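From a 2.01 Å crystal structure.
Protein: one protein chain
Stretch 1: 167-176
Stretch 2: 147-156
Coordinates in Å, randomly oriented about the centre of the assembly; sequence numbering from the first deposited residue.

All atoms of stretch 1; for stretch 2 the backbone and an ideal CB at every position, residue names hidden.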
# COMPACT_ATOMS: atom_id res chain seq x y z
N GLY A 167 -8.15 -8.29 9.13
CA GLY A 167 -6.80 -8.79 9.48
C GLY A 167 -5.76 -8.45 8.40
O GLY A 167 -4.57 -8.67 8.61
N ALA A 168 -6.21 -7.83 7.30
CA ALA A 168 -5.36 -7.49 6.09
C ALA A 168 -4.31 -6.45 6.39
O ALA A 168 -3.12 -6.55 6.00
CB ALA A 168 -6.25 -7.00 4.94
N VAL A 169 -4.73 -5.41 7.08
CA VAL A 169 -3.80 -4.26 7.26
C VAL A 169 -2.54 -4.65 8.15
O VAL A 169 -1.38 -4.45 7.76
CB VAL A 169 -4.58 -3.04 7.76
CG1 VAL A 169 -3.65 -1.90 8.25
CG2 VAL A 169 -5.55 -2.53 6.68
N PRO A 170 -2.75 -5.30 9.30
CA PRO A 170 -1.54 -5.70 10.02
C PRO A 170 -0.79 -6.84 9.31
O PRO A 170 0.43 -6.88 9.44
CB PRO A 170 -2.05 -6.24 11.38
CG PRO A 170 -3.54 -6.13 11.39
CD PRO A 170 -4.00 -5.52 10.07
N ALA A 171 -1.48 -7.77 8.63
CA ALA A 171 -0.77 -8.90 8.04
C ALA A 171 0.10 -8.37 6.87
O ALA A 171 1.23 -8.82 6.67
CB ALA A 171 -1.72 -10.00 7.56
N LEU A 172 -0.40 -7.38 6.15
CA LEU A 172 0.43 -6.84 5.05
C LEU A 172 1.67 -6.08 5.55
O LEU A 172 2.75 -6.07 4.90
CB LEU A 172 -0.40 -6.01 4.14
CG LEU A 172 -1.38 -6.79 3.26
CD1 LEU A 172 -2.47 -5.85 2.77
CD2 LEU A 172 -0.67 -7.53 2.06
N ALA A 173 1.47 -5.37 6.67
CA ALA A 173 2.53 -4.58 7.30
C ALA A 173 3.61 -5.62 7.76
O ALA A 173 4.82 -5.46 7.44
CB ALA A 173 2.00 -3.76 8.47
N ARG A 174 3.17 -6.71 8.40
CA ARG A 174 4.13 -7.77 8.81
C ARG A 174 4.90 -8.32 7.59
O ARG A 174 6.10 -8.50 7.67
CB ARG A 174 3.49 -8.91 9.59
CG ARG A 174 3.00 -8.51 10.99
CD ARG A 174 2.64 -9.76 11.79
NE ARG A 174 1.61 -10.64 11.15
CZ ARG A 174 0.26 -10.47 11.28
NH1 ARG A 174 -0.26 -9.43 11.92
NH2 ARG A 174 -0.60 -11.29 10.72
N LEU A 175 4.21 -8.52 6.46
CA LEU A 175 4.83 -9.01 5.21
C LEU A 175 5.90 -8.03 4.71
O LEU A 175 7.01 -8.42 4.40
CB LEU A 175 3.75 -9.18 4.10
CG LEU A 175 4.28 -9.58 2.69
CD1 LEU A 175 4.83 -11.04 2.62
CD2 LEU A 175 3.21 -9.37 1.60
N ILE A 176 5.60 -6.73 4.70
CA ILE A 176 6.63 -5.74 4.31
C ILE A 176 7.83 -5.79 5.22
O ILE A 176 8.95 -5.73 4.72
CB ILE A 176 6.03 -4.34 4.24
CG1 ILE A 176 4.92 -4.32 3.11
CG2 ILE A 176 7.08 -3.22 4.06
CD1 ILE A 176 3.88 -3.22 3.35
N UNK A 147 2.88 -18.05 -4.96
CA UNK A 147 1.57 -17.57 -4.65
C UNK A 147 1.61 -16.28 -3.83
O UNK A 147 0.66 -15.51 -3.86
CB UNK A 147 0.79 -18.65 -3.90
N UNK A 148 2.67 -16.00 -3.13
CA UNK A 148 2.72 -14.71 -2.39
C UNK A 148 2.55 -13.59 -3.40
O UNK A 148 1.60 -12.79 -3.34
CB UNK A 148 4.03 -14.55 -1.62
N UNK A 149 3.40 -13.56 -4.40
CA UNK A 149 3.34 -12.51 -5.43
C UNK A 149 2.12 -12.66 -6.34
O UNK A 149 1.55 -11.67 -6.73
CB UNK A 149 4.61 -12.53 -6.28
N UNK A 150 1.75 -13.89 -6.78
CA UNK A 150 0.59 -13.99 -7.63
C UNK A 150 -0.72 -13.53 -6.88
O UNK A 150 -1.58 -12.96 -7.47
CB UNK A 150 0.46 -15.43 -8.12
N UNK A 151 -0.86 -13.86 -5.61
CA UNK A 151 -2.07 -13.60 -4.86
C UNK A 151 -2.16 -12.12 -4.58
O UNK A 151 -3.24 -11.53 -4.77
CB UNK A 151 -2.10 -14.41 -3.56
N UNK A 152 -1.03 -11.48 -4.22
CA UNK A 152 -1.01 -9.95 -4.15
C UNK A 152 -1.51 -9.31 -5.49
O UNK A 152 -2.36 -8.40 -5.51
CB UNK A 152 0.41 -9.45 -3.86
N UNK A 153 -0.95 -9.83 -6.60
CA UNK A 153 -1.32 -9.36 -7.94
C UNK A 153 -2.81 -9.56 -8.25
O UNK A 153 -3.45 -8.66 -8.69
CB UNK A 153 -0.48 -10.09 -8.99
N UNK A 154 -3.35 -10.77 -8.02
CA UNK A 154 -4.72 -11.00 -8.26
C UNK A 154 -5.58 -10.04 -7.45
O UNK A 154 -6.56 -9.47 -7.97
CB UNK A 154 -5.07 -12.46 -7.94
N UNK A 155 -5.26 -9.94 -6.15
CA UNK A 155 -6.01 -9.17 -5.20
C UNK A 155 -6.05 -7.72 -5.60
O UNK A 155 -7.12 -7.11 -5.60
CB UNK A 155 -5.42 -9.32 -3.80
N UNK A 156 -4.91 -7.16 -6.02
CA UNK A 156 -4.88 -5.73 -6.30
C UNK A 156 -5.45 -5.54 -7.72
O UNK A 156 -5.95 -4.47 -8.03
CB UNK A 156 -3.46 -5.16 -6.18

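Stretch 2 is helical throughout and stretch 1 from Ala 168 on; the two helix axes come no closer than 13.8 Å, with N-to-C directions 136° apart. No ideal CB of stretch 2 has an atom of stretch 1 within 5.5 Å, so only side chains that extend beyond CB can bridge the gap. What stretch 1 offers is apolar: the CB of Ala 168 and the branched ends of Leu 172 and Leu 175.

Position 147 has helical backbone angles (-80/-23) and its CB lies out of reach, so stretch 1 sets no preference; the residue is Thr 147, whose O accepts a 2.8 Å hydrogen bond from the backbone N of position 151.

At position 148 CA-to-CB points toward stretch 1, with the methyls of Leu 175 ahead. A modest apolar side chain, or sulfur, would suit. The residue is Cys 148; with chi1 in t, its SG lies 4.0 Å from Leu 175 CD1, a packing contact.

Positions 149, 150 and 151 are out of reach, and stretch 1 could accept almost any helix-compatible residue there. They hold Glu 149, Tyr 150 and Ala 151; Glu 149 OE2 and the Tyr 150 OH find hydrogen bonds outside this contact.

Position 152 again points toward stretch 1. The CA of position 152 is 9.8 Å from the CA of Leu 172, a spacing that calls for a side chain of some length, and the methyls of Leu 172 and Leu 175 favour leucine, methionine or perhaps isoleucine. The deposited Leu 152, with chi1 m and chi2 t, reaches both: its CD2 is 3.8 Å from Leu 172 CD2, and its CD1 is 4.1 Å from Leu 175 CD2.

Positions 153 and 154 are out of reach and unconstrained by stretch 1. They are Tyr 153, whose OH is hydrogen-bonded elsewhere in the structure, and Ile 154.

Position 155 points toward stretch 1, one helical turn beyond 152, but Ala 168 presents only a methyl, so much of the distance must be covered from this side. A long apolar or aromatic side chain fits; a short one would leave the gap unbridged. Trp 155, with chi1 t, spans it: CH2 at the far end of the indole lies 3.8 Å from Ala 168 CB, which sits at the ring edge near its plane, and 4.2 Å from Leu 172 CD1. It has the largest covered area of these residues, 53 Å² of the 221 Å² buried in total.

Position 156 is out of reach and open to many residues; it is Ala 156. No hydrogen bond crosses between the stretches, so the direct contact consists of apolar packing.

Stretch 2 147-156: TCEYALYIWA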
# COMPACT_ATOMS: atom_id res chain seq x y z
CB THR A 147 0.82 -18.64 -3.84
OG1 THR A 147 1.75 -19.26 -2.95
CG2 THR A 147 0.28 -19.69 -4.75
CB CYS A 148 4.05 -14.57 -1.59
SG CYS A 148 4.32 -12.84 -0.97
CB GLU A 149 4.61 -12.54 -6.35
CG GLU A 149 5.89 -12.35 -5.54
CD GLU A 149 7.04 -12.31 -6.46
OE1 GLU A 149 7.25 -11.30 -7.10
OE2 GLU A 149 7.65 -13.34 -6.63
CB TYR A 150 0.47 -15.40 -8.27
CG TYR A 150 0.13 -15.31 -9.77
CD1 TYR A 150 -0.71 -14.29 -10.25
CD2 TYR A 150 0.68 -16.22 -10.71
CE1 TYR A 150 -1.00 -14.16 -11.61
CE2 TYR A 150 0.37 -16.10 -12.07
CZ TYR A 150 -0.46 -15.06 -12.51
OH TYR A 150 -0.77 -14.91 -13.82
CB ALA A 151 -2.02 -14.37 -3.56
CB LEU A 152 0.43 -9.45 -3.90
CG LEU A 152 0.96 -9.67 -2.45
CD1 LEU A 152 2.46 -9.47 -2.44
CD2 LEU A 152 0.30 -8.71 -1.40
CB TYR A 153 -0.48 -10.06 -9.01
CG TYR A 153 -0.77 -9.55 -10.40
CD1 TYR A 153 -0.19 -8.33 -10.84
CD2 TYR A 153 -1.63 -10.24 -11.24
CE1 TYR A 153 -0.44 -7.85 -12.10
CE2 TYR A 153 -1.90 -9.75 -12.49
CZ TYR A 153 -1.30 -8.57 -12.91
OH TYR A 153 -1.63 -8.11 -14.17
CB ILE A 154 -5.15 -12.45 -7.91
CG1 ILE A 154 -4.37 -13.44 -8.77
CG2 ILE A 154 -6.68 -12.56 -8.00
CD1 ILE A 154 -4.73 -13.22 -10.27
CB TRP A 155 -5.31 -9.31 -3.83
CG TRP A 155 -6.05 -8.66 -2.67
CD1 TRP A 155 -7.21 -7.83 -2.70
CD2 TRP A 155 -5.65 -8.71 -1.26
NE1 TRP A 155 -7.54 -7.39 -1.44
CE2 TRP A 155 -6.61 -7.85 -0.53
CE3 TRP A 155 -4.59 -9.31 -0.57
CZ2 TRP A 155 -6.55 -7.74 0.83
CZ3 TRP A 155 -4.51 -9.16 0.80
CH2 TRP A 155 -5.50 -8.39 1.50
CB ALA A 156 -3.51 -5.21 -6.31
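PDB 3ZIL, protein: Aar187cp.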